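Local coordinates for protein glutamine cyclotransferase (Xanthomonas campestris, PDB 3MBR) that probably catalyses the cyclisation of N-terminal glutaminyl residues of peptides to pyroglutamate on a calcium-binding beta-propeller, at residues Y15-A21 / R46-T52. The protein carries 1 engineered substitution. Numbering follows the deposited sequence.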
loop_
_atom_site.group_PDB
_atom_site.type_symbol
_atom_site.label_atom_id
_atom_site.label_comp_id
_atom_site.label_asym_id
_atom_site.label_seq_id
_atom_site.Cartn_x
_atom_site.Cartn_y
_atom_site.Cartn_z
ATOM N N TYR A 15 9.603 -13.226 -7.114
ATOM C CA TYR A 15 8.420 -13.848 -7.752
ATOM C C TYR A 15 8.110 -13.047 -9.017
ATOM O O TYR A 15 8.372 -11.873 -9.068
ATOM C CB TYR A 15 7.219 -13.735 -6.796
ATOM C CG TYR A 15 7.392 -14.418 -5.471
ATOM C CD1 TYR A 15 8.005 -13.779 -4.410
ATOM C CD2 TYR A 15 6.907 -15.739 -5.318
ATOM C CE1 TYR A 15 8.156 -14.417 -3.192
ATOM C CE2 TYR A 15 7.056 -16.400 -4.057
ATOM C CZ TYR A 15 7.658 -15.692 -2.995
ATOM O OH TYR A 15 7.699 -16.323 -1.742
ATOM N N PRO A 16 7.538 -13.662 -10.019
ATOM C CA PRO A 16 7.149 -12.904 -11.230
ATOM C C PRO A 16 6.064 -11.869 -10.920
ATOM O O PRO A 16 5.136 -12.169 -10.163
ATOM C CB PRO A 16 6.606 -13.969 -12.181
ATOM C CG PRO A 16 6.536 -15.246 -11.408
ATOM C CD PRO A 16 7.127 -15.084 -10.050
ATOM N N HIS A 17 6.147 -10.706 -11.581
ATOM C CA HIS A 17 5.063 -9.762 -11.505
ATOM C C HIS A 17 4.728 -9.300 -12.902
ATOM O O HIS A 17 5.641 -9.133 -13.759
ATOM C CB HIS A 17 5.533 -8.543 -10.672
ATOM C CG HIS A 17 4.500 -7.445 -10.480
ATOM N ND1 HIS A 17 4.688 -6.172 -11.008
ATOM C CD2 HIS A 17 3.369 -7.378 -9.727
ATOM C CE1 HIS A 17 3.666 -5.383 -10.640
ATOM N NE2 HIS A 17 2.838 -6.100 -9.868
ATOM N N ASP A 18 3.452 -9.085 -13.160
ATOM C CA ASP A 18 2.976 -8.689 -14.511
ATOM C C ASP A 18 3.362 -7.245 -14.773
ATOM O O ASP A 18 2.960 -6.352 -14.042
ATOM C CB ASP A 18 1.469 -8.885 -14.411
ATOM C CG ASP A 18 0.700 -8.565 -15.696
ATOM O OD1 ASP A 18 1.258 -8.081 -16.706
ATOM O OD2 ASP A 18 -0.521 -8.923 -15.702
ATOM N N THR A 19 4.079 -7.016 -15.896
ATOM C CA THR A 19 4.525 -5.665 -16.170
ATOM C C THR A 19 3.403 -4.781 -16.744
ATOM O O THR A 19 3.638 -3.582 -16.978
ATOM C CB THR A 19 5.739 -5.567 -17.090
ATOM O OG1 THR A 19 5.397 -6.236 -18.311
ATOM C CG2 THR A 19 6.957 -6.255 -16.459
ATOM N N THR A 20 2.184 -5.304 -16.907
ATOM C CA THR A 20 1.050 -4.416 -17.148
ATOM C C THR A 20 0.457 -3.822 -15.884
ATOM O O THR A 20 -0.440 -2.955 -15.996
ATOM C CB THR A 20 -0.136 -5.113 -17.858
ATOM O OG1 THR A 20 -0.718 -6.079 -16.968
ATOM C CG2 THR A 20 0.282 -5.828 -19.171
ATOM N N ALA A 21 0.919 -4.246 -14.715
ATOM C CA ALA A 21 0.278 -3.827 -13.493
ATOM C C ALA A 21 0.787 -2.487 -13.047
ATOM O O ALA A 21 1.962 -2.399 -12.576
ATOM C CB ALA A 21 0.497 -4.872 -12.387
ATOM N N ARG A 46 -7.124 -6.707 -8.784
ATOM C CA ARG A 46 -6.731 -8.046 -9.289
ATOM C C ARG A 46 -6.513 -8.946 -8.084
ATOM O O ARG A 46 -5.896 -8.510 -7.097
ATOM C CB ARG A 46 -5.376 -8.024 -10.004
ATOM C CG ARG A 46 -5.347 -7.108 -11.250
ATOM C CD ARG A 46 -3.910 -7.007 -11.713
ATOM N NE ARG A 46 -3.860 -6.199 -12.910
ATOM C CZ ARG A 46 -2.885 -6.346 -13.824
ATOM N NH1 ARG A 46 -1.858 -7.201 -13.595
ATOM N NH2 ARG A 46 -2.913 -5.621 -14.935
ATOM N N LYS A 47 -6.971 -10.197 -8.166
ATOM C CA LYS A 47 -6.580 -11.234 -7.227
ATOM C C LYS A 47 -5.503 -12.045 -7.932
ATOM O O LYS A 47 -5.767 -12.534 -9.031
ATOM C CB LYS A 47 -7.762 -12.123 -6.891
ATOM C CG LYS A 47 -7.369 -13.287 -5.959
ATOM C CD LYS A 47 -8.663 -14.197 -5.775
ATOM C CE LYS A 47 -8.439 -15.325 -4.917
ATOM N NZ LYS A 47 -9.701 -16.173 -4.924
ATOM N N VAL A 48 -4.359 -12.175 -7.311
ATOM C CA VAL A 48 -3.138 -12.670 -8.003
ATOM C C VAL A 48 -2.529 -13.821 -7.262
ATOM O O VAL A 48 -2.447 -13.836 -6.040
ATOM C CB VAL A 48 -2.115 -11.509 -8.211
ATOM C CG1 VAL A 48 -0.829 -11.993 -8.877
ATOM C CG2 VAL A 48 -2.741 -10.311 -8.922
ATOM N N ASP A 49 -2.175 -14.827 -8.018
ATOM C CA ASP A 49 -1.432 -15.976 -7.485
ATOM C C ASP A 49 0.021 -15.549 -7.208
ATOM O O ASP A 49 0.751 -15.091 -8.084
ATOM C CB ASP A 49 -1.448 -17.125 -8.508
ATOM C CG ASP A 49 -0.738 -18.321 -8.005
ATOM O OD1 ASP A 49 0.369 -18.645 -8.490
ATOM O OD2 ASP A 49 -1.234 -18.878 -7.002
ATOM N N LEU A 50 0.459 -15.663 -5.953
ATOM C CA LEU A 50 1.808 -15.265 -5.603
ATOM C C LEU A 50 2.893 -15.926 -6.416
ATOM O O LEU A 50 3.822 -15.282 -6.894
ATOM C CB LEU A 50 1.998 -15.514 -4.081
ATOM C CG LEU A 50 3.407 -15.345 -3.564
ATOM C CD1 LEU A 50 3.892 -13.847 -3.676
ATOM C CD2 LEU A 50 3.613 -15.838 -2.133
ATOM N N GLU A 51 2.814 -17.234 -6.525
ATOM C CA GLU A 51 3.920 -17.966 -7.031
ATOM C C GLU A 51 4.138 -17.720 -8.537
ATOM O O GLU A 51 5.274 -17.755 -9.007
ATOM C CB GLU A 51 3.680 -19.459 -6.779
ATOM C CG GLU A 51 3.763 -19.748 -5.258
ATOM C CD GLU A 51 5.161 -19.686 -4.684
ATOM O OE1 GLU A 51 6.183 -19.510 -5.403
ATOM O OE2 GLU A 51 5.232 -19.797 -3.468
ATOM N N THR A 52 3.056 -17.435 -9.256
ATOM C CA THR A 52 3.100 -17.335 -10.722
ATOM C C THR A 52 2.894 -15.884 -11.193
ATOM O O THR A 52 3.227 -15.539 -12.312
ATOM C CB THR A 52 2.062 -18.213 -11.408
ATOM O OG1 THR A 52 0.761 -17.748 -11.072
ATOM C CG2 THR A 52 2.279 -19.713 -11.055
HETATM O O HOH W 1 7.298 -19.220 -1.811
HETATM O O HOH W 2 3.837 -12.546 -7.771
#
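The guanidinium group of R46 reaches into the D18-A21 turn with both terminal nitrogens. NH2 donates almost straight (176°) to OG1 of T20 at 3.0 Å, the hydroxyl lying in the guanidinium plane, while NH1 forms a salt bridge with OD2 of D18 through a bent, weak hydrogen bond (135°). CB of A21 covers one guanidinium face, 3.5 Å from NH1. The arginine chain is extended from CG to NE. At the other end, L50 lies over the Y15 ring: its CD1 stands 3.9 Å from the ring centroid in a CH-pi contact. E51 bends at chi2 (-72°), bringing OE1 to the ring edge, 3.5 Å from CE2 of Y15, and one water links OE2 of E51 to OH of Y15, which is also hydrogen-bonded to OE2 of E230. A second water bridges the backbone oxygens of P16 and L50. CD of P16 meets O of E51, and CG meets O of T52, each at 3.4 Å.

The D18 carboxylate is positioned by its own turn: OD1 accepts from T20 N at 2.9 Å, an Asx turn within a type I beta turn closed by A21 N to D18 O. N-terminal strand 9-16 pairs with 227-233 as the outermost strand of the last blade, the "velcro" closure usual in beta-propellers, and the chain then passes into the adjacent blade, which holds 44-49.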